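Side-chain contacts in acetyltransferase (Agrobacterium tumefaciens, PDB 2FSR), which probably transfers an acetyl group from acetyl-coenzyme A to an acceptor amine, as other enzymes of the GNAT family do: residues 88-93 with 97-102; 28-31 with 36-39; 45-50 with 118-123. All blocks are in the same frame, centred on the assembly; numbering follows the deposited sequence. Where two conformers were deposited one is given.

Contact 1 (88-93 with 97-102); sequences LMIDLG and ECIGQI
Ile-90 faces two residues at once, Ile-99 and Gly-100, and the result is a classic beta bulge in this antiparallel hairpin. The N-H of Ile-99 binds Ile-90 O at 2.8 Å, whereas the N-H of Ile-90 meets the Gly-100 carbonyl from above its plane, 48° out of it. Gly-100, lacking a side chain, offers a hollow beside which Ile-90 lays its longer branch, with CD1 3.6 Å from Gln-101 N. The shorter branch turns the other way, Ile-90 CG2 touching Ile-99 CG1 at 3.6 Å. Ile-99 is a bump between two neighbours: with CG1 held between its backbone N and carbonyl carbon (chi1 64°), that branch leans on Ile-90, and Ile-99 CG2 meets Leu-92 CG at 3.8 Å, the two side chains crossing at about a right angle. Glu-97 then runs alongside Leu-92, pointing the same way.

The opposite face is filled differently. Met-89, present as selenomethionine, bends at both chi2 and chi3, which curls CE back over the partner strand to 3.3 Å from Gly-100 O and 3.7 Å from Cys-98 SG. Its SE rests against Gln-101 CG at 3.8 Å. Asp-91 adds a polar shoulder, with OD1 3.3 Å from Cys-98 CB.

Beyond the hairpin, Arg-38 forms a salt bridge with Asp-91, and Asp-76 accepts a hydrogen bond from the Gln-101 amide. Helix 128-143 lies on the face of Leu-88, Ile-90, Leu-92 and Ile-102, where Tyr-128 touches Leu-92, Ala-132 meets Ile-90, and Leu-136 meets Ile-102; Tyr-128 also touches Ile-99. Strand 35-38 borders 87-92 and strand 114-119 borders 97-105, placing this hairpin inside the five-stranded antiparallel sheet.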
ATOM      1  N   LEU A  88       2.918  -3.959  -2.791  1.00  6.30           N
ATOM      2  CA  LEU A  88       2.982  -5.413  -2.877  1.00  6.85           C
ATOM      3  C   LEU A  88       1.546  -5.912  -3.006  1.00  6.68           C
ATOM      4  O   LEU A  88       0.612  -5.329  -2.414  1.00  7.30           O
ATOM      5  CB  LEU A  88       3.620  -5.998  -1.615  1.00  6.53           C
ATOM      6  CG  LEU A  88       5.078  -5.582  -1.352  1.00  6.96           C
ATOM      7  CD1 LEU A  88       5.525  -5.930   0.071  1.00  8.68           C
ATOM      8  CD2 LEU A  88       6.005  -6.192  -2.395  1.00  8.80           C
HETATM    9  N   MSE A  89       1.356  -6.952  -3.816  1.00  7.08           N
HETATM   10  CA  MSE A  89       0.043  -7.571  -3.908  1.00  7.76           C
HETATM   11  C   MSE A  89      -0.142  -8.479  -2.709  1.00  8.19           C
HETATM   12  O   MSE A  89       0.812  -9.108  -2.255  1.00  8.22           O
HETATM   13  CB  MSE A  89      -0.093  -8.366  -5.205  1.00  8.30           C
HETATM   14  CG  MSE A  89       0.064  -7.558  -6.510  1.00  9.38           C
HETATM   15 SE   MSE A  89      -0.933  -5.894  -6.619  0.75 13.15          SE
HETATM   16  CE  MSE A  89      -2.743  -6.623  -6.575  1.00  9.84           C
ATOM     17  N   ILE A  90      -1.382  -8.554  -2.233  1.00  7.65           N
ATOM     18  CA  ILE A  90      -1.726  -9.391  -1.078  1.00  8.63           C
ATOM     19  C   ILE A  90      -2.306 -10.703  -1.563  1.00  9.50           C
ATOM     20  O   ILE A  90      -3.369 -10.708  -2.206  1.00 10.63           O
ATOM     21  CB  ILE A  90      -2.768  -8.707  -0.156  1.00  7.56           C
ATOM     22  CG1 ILE A  90      -2.309  -7.295   0.278  1.00  8.93           C
ATOM     23  CG2 ILE A  90      -3.082  -9.597   1.050  1.00  8.81           C
ATOM     24  CD1 ILE A  90      -3.384  -6.502   1.049  1.00  9.41           C
ATOM     25  N   ASP A  91      -1.605 -11.797  -1.264  1.00  9.91           N
ATOM     26  CA  ASP A  91      -2.114 -13.149  -1.554  1.00  9.76           C
ATOM     27  C   ASP A  91      -2.459 -13.873  -0.259  1.00 10.85           C
ATOM     28  O   ASP A  91      -1.812 -13.673   0.762  1.00 10.48           O
ATOM     29  CB  ASP A  91      -1.080 -13.988  -2.321  1.00 10.63           C
ATOM     30  CG  ASP A  91      -0.865 -13.532  -3.762  1.00 10.38           C
ATOM     31  OD1 ASP A  91      -1.602 -12.665  -4.287  1.00 12.22           O
ATOM     32  OD2 ASP A  91       0.085 -14.086  -4.377  1.00 12.65           O
ATOM     33  N   LEU A  92      -3.484 -14.729  -0.312  1.00 11.84           N
ATOM     34  CA  LEU A  92      -3.826 -15.545   0.851  1.00 13.34           C
ATOM     35  C   LEU A  92      -2.852 -16.713   0.987  1.00 14.22           C
ATOM     36  O   LEU A  92      -2.735 -17.552   0.088  1.00 15.03           O
ATOM     37  CB  LEU A  92      -5.257 -16.082   0.734  1.00 12.97           C
ATOM     38  CG  LEU A  92      -6.405 -15.128   1.036  1.00 15.37           C
ATOM     39  CD1 LEU A  92      -7.725 -15.789   0.650  1.00 16.50           C
ATOM     40  CD2 LEU A  92      -6.433 -14.699   2.499  1.00 16.40           C
ATOM     41  N   GLY A  93      -2.155 -16.767   2.119  1.00 15.60           N
ATOM     42  CA  GLY A  93      -1.274 -17.894   2.445  1.00 18.67           C
ATOM     43  C   GLY A  93      -0.296 -18.289   1.360  1.00 20.66           C
ATOM     44  O   GLY A  93       0.364 -17.427   0.776  1.00 21.23           O
ATOM     45  N   GLU A  97      -3.954 -16.935  -4.193  1.00 16.62           N
ATOM     46  CA  GLU A  97      -5.179 -16.172  -4.440  1.00 14.14           C
ATOM     47  C   GLU A  97      -4.977 -14.707  -4.033  1.00 12.71           C
ATOM     48  O   GLU A  97      -4.808 -14.390  -2.852  1.00 11.94           O
ATOM     49  CB  GLU A  97      -6.374 -16.752  -3.704  1.00 14.82           C
ATOM     50  CG  GLU A  97      -7.660 -15.989  -3.980  1.00 16.11           C
ATOM     51  CD  GLU A  97      -8.845 -16.480  -3.168  1.00 19.24           C
ATOM     52  OE1 GLU A  97      -8.706 -17.497  -2.444  1.00 19.18           O
ATOM     53  OE2 GLU A  97      -9.915 -15.831  -3.250  1.00 21.15           O
ATOM     54  N   CYS A  98      -5.029 -13.834  -5.031  1.00 10.81           N
ATOM     55  CA  CYS A  98      -4.772 -12.403  -4.830  1.00 10.34           C
ATOM     56  C   CYS A  98      -6.019 -11.648  -4.419  1.00 10.63           C
ATOM     57  O   CYS A  98      -7.035 -11.660  -5.131  1.00 10.97           O
ATOM     58  CB  CYS A  98      -4.164 -11.804  -6.096  1.00 10.52           C
ATOM     59  SG  CYS A  98      -3.693 -10.086  -5.884  1.00 10.25           S
ATOM     60  N   ILE A  99      -5.921 -10.968  -3.271  1.00  9.40           N
ATOM     61  CA  ILE A  99      -7.085 -10.361  -2.630  1.00  8.89           C
ATOM     62  C   ILE A  99      -6.995  -8.844  -2.481  1.00  8.81           C
ATOM     63  O   ILE A  99      -7.921  -8.227  -1.993  1.00  9.52           O
ATOM     64  CB  ILE A  99      -7.383 -11.008  -1.246  1.00  9.19           C
ATOM     65  CG1 ILE A  99      -6.238 -10.770  -0.264  1.00  8.08           C
ATOM     66  CG2 ILE A  99      -7.631 -12.526  -1.428  1.00  9.86           C
ATOM     67  CD1 ILE A  99      -6.626 -10.923   1.202  1.00 10.32           C
ATOM     68  N   GLY A 100      -5.869  -8.250  -2.877  1.00  7.69           N
ATOM     69  CA  GLY A 100      -5.759  -6.793  -2.801  1.00  7.42           C
ATOM     70  C   GLY A 100      -4.313  -6.339  -2.841  1.00  6.86           C
ATOM     71  O   GLY A 100      -3.487  -7.019  -3.410  1.00  6.91           O
ATOM     72  N   GLN A 101      -4.041  -5.181  -2.244  1.00  7.24           N
ATOM     73  CA  GLN A 101      -2.735  -4.553  -2.401  1.00  7.72           C
ATOM     74  C   GLN A 101      -2.455  -3.684  -1.187  1.00  7.46           C
ATOM     75  O   GLN A 101      -3.370  -3.071  -0.612  1.00  8.07           O
ATOM     76  CB  GLN A 101      -2.722  -3.712  -3.674  1.00  8.23           C
ATOM     77  CG  GLN A 101      -1.355  -3.106  -4.009  1.00  8.64           C
ATOM     78  CD  GLN A 101      -1.481  -1.973  -5.000  1.00  9.69           C
ATOM     79  OE1 GLN A 101      -2.043  -0.934  -4.673  1.00 12.12           O
ATOM     80  NE2 GLN A 101      -0.986  -2.182  -6.233  1.00  8.70           N
ATOM     81  N   ILE A 102      -1.173  -3.634  -0.826  1.00  7.52           N
ATOM     82  CA  ILE A 102      -0.663  -2.754   0.223  1.00  7.82           C
ATOM     83  C   ILE A 102       0.556  -2.019  -0.335  1.00  7.30           C
ATOM     84  O   ILE A 102       1.297  -2.591  -1.134  1.00  7.76           O
ATOM     85  CB  ILE A 102      -0.273  -3.572   1.501  1.00  7.97           C
ATOM     86  CG1 ILE A 102       0.099  -2.649   2.670  1.00 10.16           C
ATOM     87  CG2 ILE A 102       0.863  -4.560   1.208  1.00  8.84           C
ATOM     88  CD1 ILE A 102      -1.035  -1.905   3.289  1.00 12.14           C
TER

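Contact 2 (28-31 with 36-39); sequences PTLR and TLRP
The short hairpin at one margin of the five-stranded sheet pairs strand 30-31 with strand 35-38, and Leu-30 with Leu-37 is its hydrogen-bonded pair. The bond from Leu-37 N to Leu-30 O is short and nearly straight (2.7 Å, 175°), while its return, from Leu-30 N to Leu-37 O, is bent to 145°. The two CB atoms, of Leu-30 and Leu-37, stand 4.1 Å apart, and helix 128-143 packs on both residues.

Beside this pair the two threonines meet methyl to methyl. Each carries CG2 anti to its own backbone nitrogen, and Thr-29 CG2 comes to 3.5 Å from Thr-36 CG2. Thr-29 OG1 also lies 3.3 Å from Pro-39 CD, the side chains crossing at about a right angle.

Thr-36 OG1 hydrogen-bonds Gly-93 O. Arg-31 is modelled in two positions; in the conformer described, one face of its guanidinium lies over Thr-36 CA, NH1 also bonds Gly-93 O, and NE forms a salt bridge with Glu-94. Arg-38 gives NH1 to Pro-39 O (3.0 Å) and forms a salt bridge with Asp-44. The chemistry is thus divided: leucines pack on a helix, while the polar ends of the arginines go to acidic and carbonyl oxygens.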
ATOM      1  N   PRO A  28      10.970  -7.098  -2.076  1.00 11.48           N
ATOM      2  CA  PRO A  28      10.720  -8.121  -1.053  1.00 11.25           C
ATOM      3  C   PRO A  28       9.444  -8.937  -1.309  1.00 11.50           C
ATOM      4  O   PRO A  28       8.524  -8.491  -2.022  1.00 11.55           O
ATOM      5  CB  PRO A  28      10.559  -7.308   0.235  1.00 11.53           C
ATOM      6  CG  PRO A  28      11.128  -5.982  -0.048  1.00 13.53           C
ATOM      7  CD  PRO A  28      10.888  -5.743  -1.517  1.00 12.32           C
ATOM      8  N   THR A  29       9.422 -10.139  -0.745  1.00 11.34           N
ATOM      9  CA  THR A  29       8.176 -10.891  -0.560  1.00 11.67           C
ATOM     10  C   THR A  29       8.045 -11.133   0.940  1.00 11.69           C
ATOM     11  O   THR A  29       8.818 -11.907   1.527  1.00 12.71           O
ATOM     12  CB  THR A  29       8.173 -12.232  -1.312  1.00 11.28           C
ATOM     13  OG1 THR A  29       8.145 -11.990  -2.718  1.00 12.35           O
ATOM     14  CG2 THR A  29       6.933 -13.084  -0.936  1.00 12.46           C
ATOM     15  N   LEU A  30       7.089 -10.439   1.560  1.00 11.26           N
ATOM     16  CA  LEU A  30       6.875 -10.534   3.000  1.00 11.93           C
ATOM     17  C   LEU A  30       5.827 -11.587   3.310  1.00 13.06           C
ATOM     18  O   LEU A  30       4.839 -11.744   2.572  1.00 13.10           O
ATOM     19  CB  LEU A  30       6.441  -9.188   3.585  1.00 11.39           C
ATOM     20  CG  LEU A  30       7.347  -8.004   3.254  1.00 12.79           C
ATOM     21  CD1 LEU A  30       6.798  -6.751   3.891  1.00 14.07           C
ATOM     22  CD2 LEU A  30       8.767  -8.284   3.728  1.00 14.56           C
ATOM     23  N   ARG A  31       6.066 -12.307   4.399  0.50 13.33           N
ATOM     24  CA  ARG A  31       5.107 -13.261   4.908  0.50 13.91           C
ATOM     25  C   ARG A  31       4.542 -12.786   6.233  0.50 13.64           C
ATOM     26  O   ARG A  31       5.263 -12.309   7.120  0.50 13.51           O
ATOM     27  CB  ARG A  31       5.733 -14.645   5.036  0.50 14.39           C
ATOM     28  CG  ARG A  31       5.940 -15.336   3.697  0.50 16.68           C
ATOM     29  CD  ARG A  31       5.379 -16.750   3.712  0.50 19.55           C
ATOM     30  NE  ARG A  31       3.989 -16.809   3.247  0.50 22.34           N
ATOM     31  CZ  ARG A  31       2.913 -16.578   3.998  0.50 22.35           C
ATOM     32  NH1 ARG A  31       1.712 -16.672   3.458  0.50 24.40           N
ATOM     33  NH2 ARG A  31       3.020 -16.252   5.278  0.50 24.06           N
ATOM     34  N   THR A  36       0.729 -13.471   2.015  1.00  9.93           N
ATOM     35  CA  THR A  36       2.014 -13.296   1.331  1.00 10.16           C
ATOM     36  C   THR A  36       1.914 -11.956   0.601  1.00  9.83           C
ATOM     37  O   THR A  36       0.934 -11.708  -0.125  1.00 10.75           O
ATOM     38  CB  THR A  36       2.308 -14.440   0.341  1.00 10.60           C
ATOM     39  OG1 THR A  36       2.421 -15.679   1.068  1.00 12.36           O
ATOM     40  CG2 THR A  36       3.626 -14.197  -0.413  1.00 11.85           C
ATOM     41  N   LEU A  37       2.890 -11.073   0.841  1.00  9.51           N
ATOM     42  CA  LEU A  37       2.887  -9.731   0.243  1.00  9.18           C
ATOM     43  C   LEU A  37       4.010  -9.719  -0.761  1.00  9.16           C
ATOM     44  O   LEU A  37       5.170  -9.758  -0.365  1.00 10.10           O
ATOM     45  CB  LEU A  37       3.099  -8.657   1.323  1.00  8.56           C
ATOM     46  CG  LEU A  37       2.239  -8.811   2.585  1.00  9.96           C
ATOM     47  CD1 LEU A  37       2.500  -7.670   3.547  1.00 10.37           C
ATOM     48  CD2 LEU A  37       0.754  -8.898   2.261  1.00 10.24           C
ATOM     49  N   ARG A  38       3.680  -9.696  -2.050  1.00  8.72           N
ATOM     50  CA  ARG A  38       4.694  -9.998  -3.068  1.00  8.74           C
ATOM     51  C   ARG A  38       4.687  -9.016  -4.245  1.00  8.47           C
ATOM     52  O   ARG A  38       3.772  -8.209  -4.393  1.00  8.10           O
ATOM     53  CB  ARG A  38       4.566 -11.443  -3.578  1.00  9.96           C
ATOM     54  CG  ARG A  38       3.152 -11.852  -3.914  1.00 12.58           C
ATOM     55  CD  ARG A  38       2.878 -11.735  -5.369  1.00 12.98           C
ATOM     56  NE  ARG A  38       1.474 -12.020  -5.689  1.00 12.65           N
ATOM     57  CZ  ARG A  38       0.845 -11.494  -6.727  1.00 12.30           C
ATOM     58  NH1 ARG A  38       1.504 -10.688  -7.561  1.00 10.99           N
ATOM     59  NH2 ARG A  38      -0.437 -11.762  -6.932  1.00 11.58           N
ATOM     60  N   PRO A  39       5.751  -9.050  -5.052  1.00  7.97           N
ATOM     61  CA  PRO A  39       5.812  -8.069  -6.146  1.00  8.67           C
ATOM     62  C   PRO A  39       4.684  -8.146  -7.170  1.00  8.39           C
ATOM     63  O   PRO A  39       4.164  -9.218  -7.483  1.00  8.56           O
ATOM     64  CB  PRO A  39       7.166  -8.357  -6.814  1.00  8.83           C
ATOM     65  CG  PRO A  39       7.958  -9.118  -5.743  1.00  9.22           C
ATOM     66  CD  PRO A  39       6.940  -9.919  -4.998  1.00  9.17           C
TER

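Contact 3 (45-50 with 118-123); sequences FPAYRD and LLYEGH. With FMT (formic acid), chain B.
Tyr-120 reaches from the end of strand 114-119, just where a type II beta turn (Tyr-120 to His-123) begins, to touch Ala-47 and Tyr-48 of helix 45-53, the first helix after the opening hairpin of this GNAT domain. The close part is small and centres on one hydroxyl. Tyr-120 OH makes the closest approach, 3.3 Å from Tyr-48 CA, and lies at the edge of the Tyr-48 ring, in its plane. The two tyrosine side chains cross at about a right angle. Tyr-48 has CG anti to its backbone N (chi1 -179°), which carries the ring past Tyr-120 toward Leu-118, whose CD2 is a looser 4.3 Å from Tyr-48 CE1. Phe-73 and other residues of helix 66-83 also pack on Tyr-48, burying it.

Toward solvent the contact thins. Exposed Ala-47 brushes the Tyr-120 ring with CB, 4.0 Å from CE2. Past it the turn runs through exposed Glu-121 and Gly-122, and the bond closing it, from His-123 N to Tyr-120 O, is weak at 3.4 Å. At its far end His-123 binds a formic acid, probably from the crystallisation liquor and also held by Tyr-128 OH: His-123 ND1 donates to O1 of the formic acid at 2.8 Å, with an angle of 162° at the hydrogen.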
ATOM      1  N   PHE A  45      -2.878  -7.307 -13.288  1.00  7.99           N
ATOM      2  CA  PHE A  45      -3.543  -6.107 -13.779  1.00  8.06           C
ATOM      3  C   PHE A  45      -5.055  -6.238 -14.022  1.00  8.18           C
ATOM      4  O   PHE A  45      -5.791  -5.324 -13.717  1.00  8.07           O
ATOM      5  CB  PHE A  45      -2.853  -5.490 -15.009  1.00  7.80           C
ATOM      6  CG  PHE A  45      -3.331  -4.102 -15.300  1.00  8.37           C
ATOM      7  CD1 PHE A  45      -3.100  -3.080 -14.371  1.00  7.88           C
ATOM      8  CD2 PHE A  45      -4.056  -3.815 -16.459  1.00  8.86           C
ATOM      9  CE1 PHE A  45      -3.564  -1.784 -14.602  1.00  8.91           C
ATOM     10  CE2 PHE A  45      -4.522  -2.531 -16.695  1.00 11.09           C
ATOM     11  CZ  PHE A  45      -4.276  -1.504 -15.772  1.00  9.68           C
ATOM     12  N   PRO A  46      -5.512  -7.348 -14.606  1.00  8.65           N
ATOM     13  CA  PRO A  46      -6.944  -7.424 -14.852  1.00  8.23           C
ATOM     14  C   PRO A  46      -7.830  -7.251 -13.610  1.00  7.86           C
ATOM     15  O   PRO A  46      -8.797  -6.480 -13.678  1.00  8.57           O
ATOM     16  CB  PRO A  46      -7.114  -8.807 -15.494  1.00  8.45           C
ATOM     17  CG  PRO A  46      -5.812  -9.038 -16.194  1.00  9.16           C
ATOM     18  CD  PRO A  46      -4.797  -8.498 -15.202  1.00  9.25           C
ATOM     19  N   ALA A  47      -7.522  -7.943 -12.512  1.00  8.13           N
ATOM     20  CA  ALA A  47      -8.363  -7.836 -11.298  1.00  9.32           C
ATOM     21  C   ALA A  47      -8.206  -6.439 -10.703  1.00  9.47           C
ATOM     22  O   ALA A  47      -9.168  -5.856 -10.163  1.00  9.81           O
ATOM     23  CB  ALA A  47      -7.985  -8.897 -10.295  1.00  9.46           C
ATOM     24  N   TYR A  48      -6.993  -5.886 -10.806  1.00  8.96           N
ATOM     25  CA  TYR A  48      -6.741  -4.528 -10.315  1.00  9.01           C
ATOM     26  C   TYR A  48      -7.588  -3.516 -11.072  1.00  8.31           C
ATOM     27  O   TYR A  48      -8.186  -2.623 -10.456  1.00  8.70           O
ATOM     28  CB  TYR A  48      -5.240  -4.214 -10.443  1.00  8.54           C
ATOM     29  CG  TYR A  48      -4.794  -2.853  -9.949  1.00  9.13           C
ATOM     30  CD1 TYR A  48      -4.535  -2.630  -8.592  1.00  9.81           C
ATOM     31  CD2 TYR A  48      -4.627  -1.804 -10.832  1.00  8.22           C
ATOM     32  CE1 TYR A  48      -4.117  -1.383  -8.154  1.00 11.04           C
ATOM     33  CE2 TYR A  48      -4.208  -0.549 -10.404  1.00  8.53           C
ATOM     34  CZ  TYR A  48      -3.964  -0.349  -9.063  1.00  9.41           C
ATOM     35  OH  TYR A  48      -3.536   0.895  -8.639  1.00 11.45           O
ATOM     36  N   ARG A  49      -7.651  -3.659 -12.396  1.00  8.17           N
ATOM     37  CA  ARG A  49      -8.399  -2.736 -13.241  1.00  8.80           C
ATOM     38  C   ARG A  49      -9.897  -2.889 -12.958  1.00  9.33           C
ATOM     39  O   ARG A  49     -10.615  -1.894 -12.872  1.00  9.62           O
ATOM     40  CB  ARG A  49      -8.082  -3.006 -14.721  1.00  8.69           C
ATOM     41  CG  ARG A  49      -8.907  -2.235 -15.722  1.00  9.25           C
ATOM     42  CD  ARG A  49      -8.839  -0.722 -15.541  1.00 11.22           C
ATOM     43  NE  ARG A  49      -9.824  -0.072 -16.417  1.00 10.84           N
ATOM     44  CZ  ARG A  49     -10.479   1.054 -16.138  1.00 11.87           C
ATOM     45  NH1 ARG A  49     -10.256   1.712 -14.995  1.00 10.02           N
ATOM     46  NH2 ARG A  49     -11.378   1.538 -16.997  1.00 12.68           N
ATOM     47  N   ASP A  50     -10.365  -4.130 -12.822  1.00 10.53           N
ATOM     48  CA  ASP A  50     -11.762  -4.384 -12.435  1.00 11.53           C
ATOM     49  C   ASP A  50     -12.113  -3.582 -11.177  1.00 11.58           C
ATOM     50  O   ASP A  50     -13.127  -2.868 -11.144  1.00 12.33           O
ATOM     51  CB  ASP A  50     -12.016  -5.881 -12.171  1.00 12.66           C
ATOM     52  CG  ASP A  50     -12.057  -6.729 -13.443  1.00 15.27           C
ATOM     53  OD1 ASP A  50     -12.081  -6.183 -14.570  1.00 18.91           O
ATOM     54  OD2 ASP A  50     -12.073  -7.976 -13.298  1.00 18.72           O
ATOM     55  N   LEU A 118      -5.879  -1.639  -0.241  1.00  9.01           N
ATOM     56  CA  LEU A 118      -7.181  -1.908  -0.826  1.00  8.86           C
ATOM     57  C   LEU A 118      -7.396  -3.420  -0.827  1.00  8.96           C
ATOM     58  O   LEU A 118      -6.446  -4.202  -0.923  1.00  8.22           O
ATOM     59  CB  LEU A 118      -7.285  -1.342  -2.248  1.00  8.83           C
ATOM     60  CG  LEU A 118      -6.325  -1.913  -3.302  1.00 10.61           C
ATOM     61  CD1 LEU A 118      -6.934  -3.138  -4.016  1.00 10.84           C
ATOM     62  CD2 LEU A 118      -5.971  -0.834  -4.327  1.00 12.52           C
ATOM     63  N   LEU A 119      -8.664  -3.821  -0.708  1.00  9.01           N
ATOM     64  CA  LEU A 119      -9.071  -5.221  -0.814  1.00  9.17           C
ATOM     65  C   LEU A 119     -10.128  -5.374  -1.879  1.00  9.22           C
ATOM     66  O   LEU A 119     -11.024  -4.524  -2.011  1.00  9.72           O
ATOM     67  CB  LEU A 119      -9.625  -5.747   0.519  1.00  9.83           C
ATOM     68  CG  LEU A 119      -8.631  -5.893   1.671  1.00 11.31           C
ATOM     69  CD1 LEU A 119      -9.362  -6.404   2.923  1.00 13.51           C
ATOM     70  CD2 LEU A 119      -7.465  -6.828   1.330  1.00 13.27           C
ATOM     71  N   TYR A 120     -10.021  -6.458  -2.643  1.00  9.38           N
ATOM     72  CA  TYR A 120     -11.003  -6.773  -3.654  1.00  9.41           C
ATOM     73  C   TYR A 120     -12.271  -7.288  -2.989  1.00 10.43           C
ATOM     74  O   TYR A 120     -12.262  -7.708  -1.836  1.00 10.45           O
ATOM     75  CB  TYR A 120     -10.452  -7.828  -4.607  1.00  9.30           C
ATOM     76  CG  TYR A 120      -9.222  -7.358  -5.377  1.00  8.66           C
ATOM     77  CD1 TYR A 120      -9.060  -6.012  -5.725  1.00 10.46           C
ATOM     78  CD2 TYR A 120      -8.254  -8.257  -5.773  1.00  9.41           C
ATOM     79  CE1 TYR A 120      -7.930  -5.581  -6.450  1.00  9.91           C
ATOM     80  CE2 TYR A 120      -7.120  -7.845  -6.504  1.00 10.49           C
ATOM     81  CZ  TYR A 120      -6.969  -6.505  -6.817  1.00  8.23           C
ATOM     82  OH  TYR A 120      -5.854  -6.108  -7.538  1.00  9.90           O
ATOM     83  N   GLU A 121     -13.346  -7.271  -3.760  1.00 11.30           N
ATOM     84  CA  GLU A 121     -14.659  -7.607  -3.260  1.00 12.11           C
ATOM     85  C   GLU A 121     -14.707  -9.020  -2.684  1.00 12.26           C
ATOM     86  O   GLU A 121     -14.235  -9.980  -3.307  1.00 13.02           O
ATOM     87  CB  GLU A 121     -15.668  -7.475  -4.388  1.00 11.71           C
ATOM     88  CG  GLU A 121     -17.082  -7.524  -3.908  1.00 14.87           C
ATOM     89  CD  GLU A 121     -18.035  -7.294  -5.038  1.00 15.74           C
ATOM     90  OE1 GLU A 121     -18.029  -8.090  -6.011  1.00 19.45           O
ATOM     91  OE2 GLU A 121     -18.796  -6.316  -4.932  1.00 19.29           O
ATOM     92  N   GLY A 122     -15.294  -9.132  -1.488  1.00 13.48           N
ATOM     93  CA  GLY A 122     -15.484 -10.423  -0.838  1.00 14.39           C
ATOM     94  C   GLY A 122     -14.506 -10.726   0.290  1.00 15.46           C
ATOM     95  O   GLY A 122     -14.626 -11.743   0.973  1.00 17.44           O
ATOM     96  N   HIS A 123     -13.528  -9.849   0.481  1.00 14.76           N
ATOM     97  CA  HIS A 123     -12.466 -10.150   1.424  1.00 15.31           C
ATOM     98  C   HIS A 123     -12.393  -9.216   2.628  1.00 16.28           C
ATOM     99  O   HIS A 123     -11.463  -9.332   3.420  1.00 15.66           O
ATOM    100  CB  HIS A 123     -11.108 -10.172   0.719  1.00 14.33           C
ATOM    101  CG  HIS A 123     -11.068 -11.083  -0.459  1.00 13.74           C
ATOM    102  ND1 HIS A 123     -11.029 -12.456  -0.337  1.00 13.30           N
ATOM    103  CD2 HIS A 123     -11.106 -10.821  -1.787  1.00 14.87           C
ATOM    104  CE1 HIS A 123     -11.035 -12.998  -1.545  1.00 14.03           C
ATOM    105  NE2 HIS A 123     -11.088 -12.028  -2.438  1.00 16.82           N
TER
HETATM  106  C   FMT B 301     -10.570 -14.720   2.388  1.00 24.12           C
HETATM  107  O1  FMT B 301     -11.506 -14.031   1.965  1.00 23.73           O
HETATM  108  O2  FMT B 301     -10.602 -15.548   3.314  1.00 23.86           O

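How the contacts relate
The three contacts show how one sheet can be read from margin to margin. Contact 2 joins its first two strands, contact 1 the third and fourth, and contact 3 leads from the fifth to a helix. Contact 1 is central: its centre lies about 9 Å from that of each other contact, and backbone pairing links it to both. Contacts 2 and 3 have centres about 17 Å apart and do not touch. Along the chain contact 2 closes first, then contact 3 opens and encloses contact 1. Strands of all three contacts thus belong to one antiparallel sheet, with helix 45-53 set against the end of its last strand.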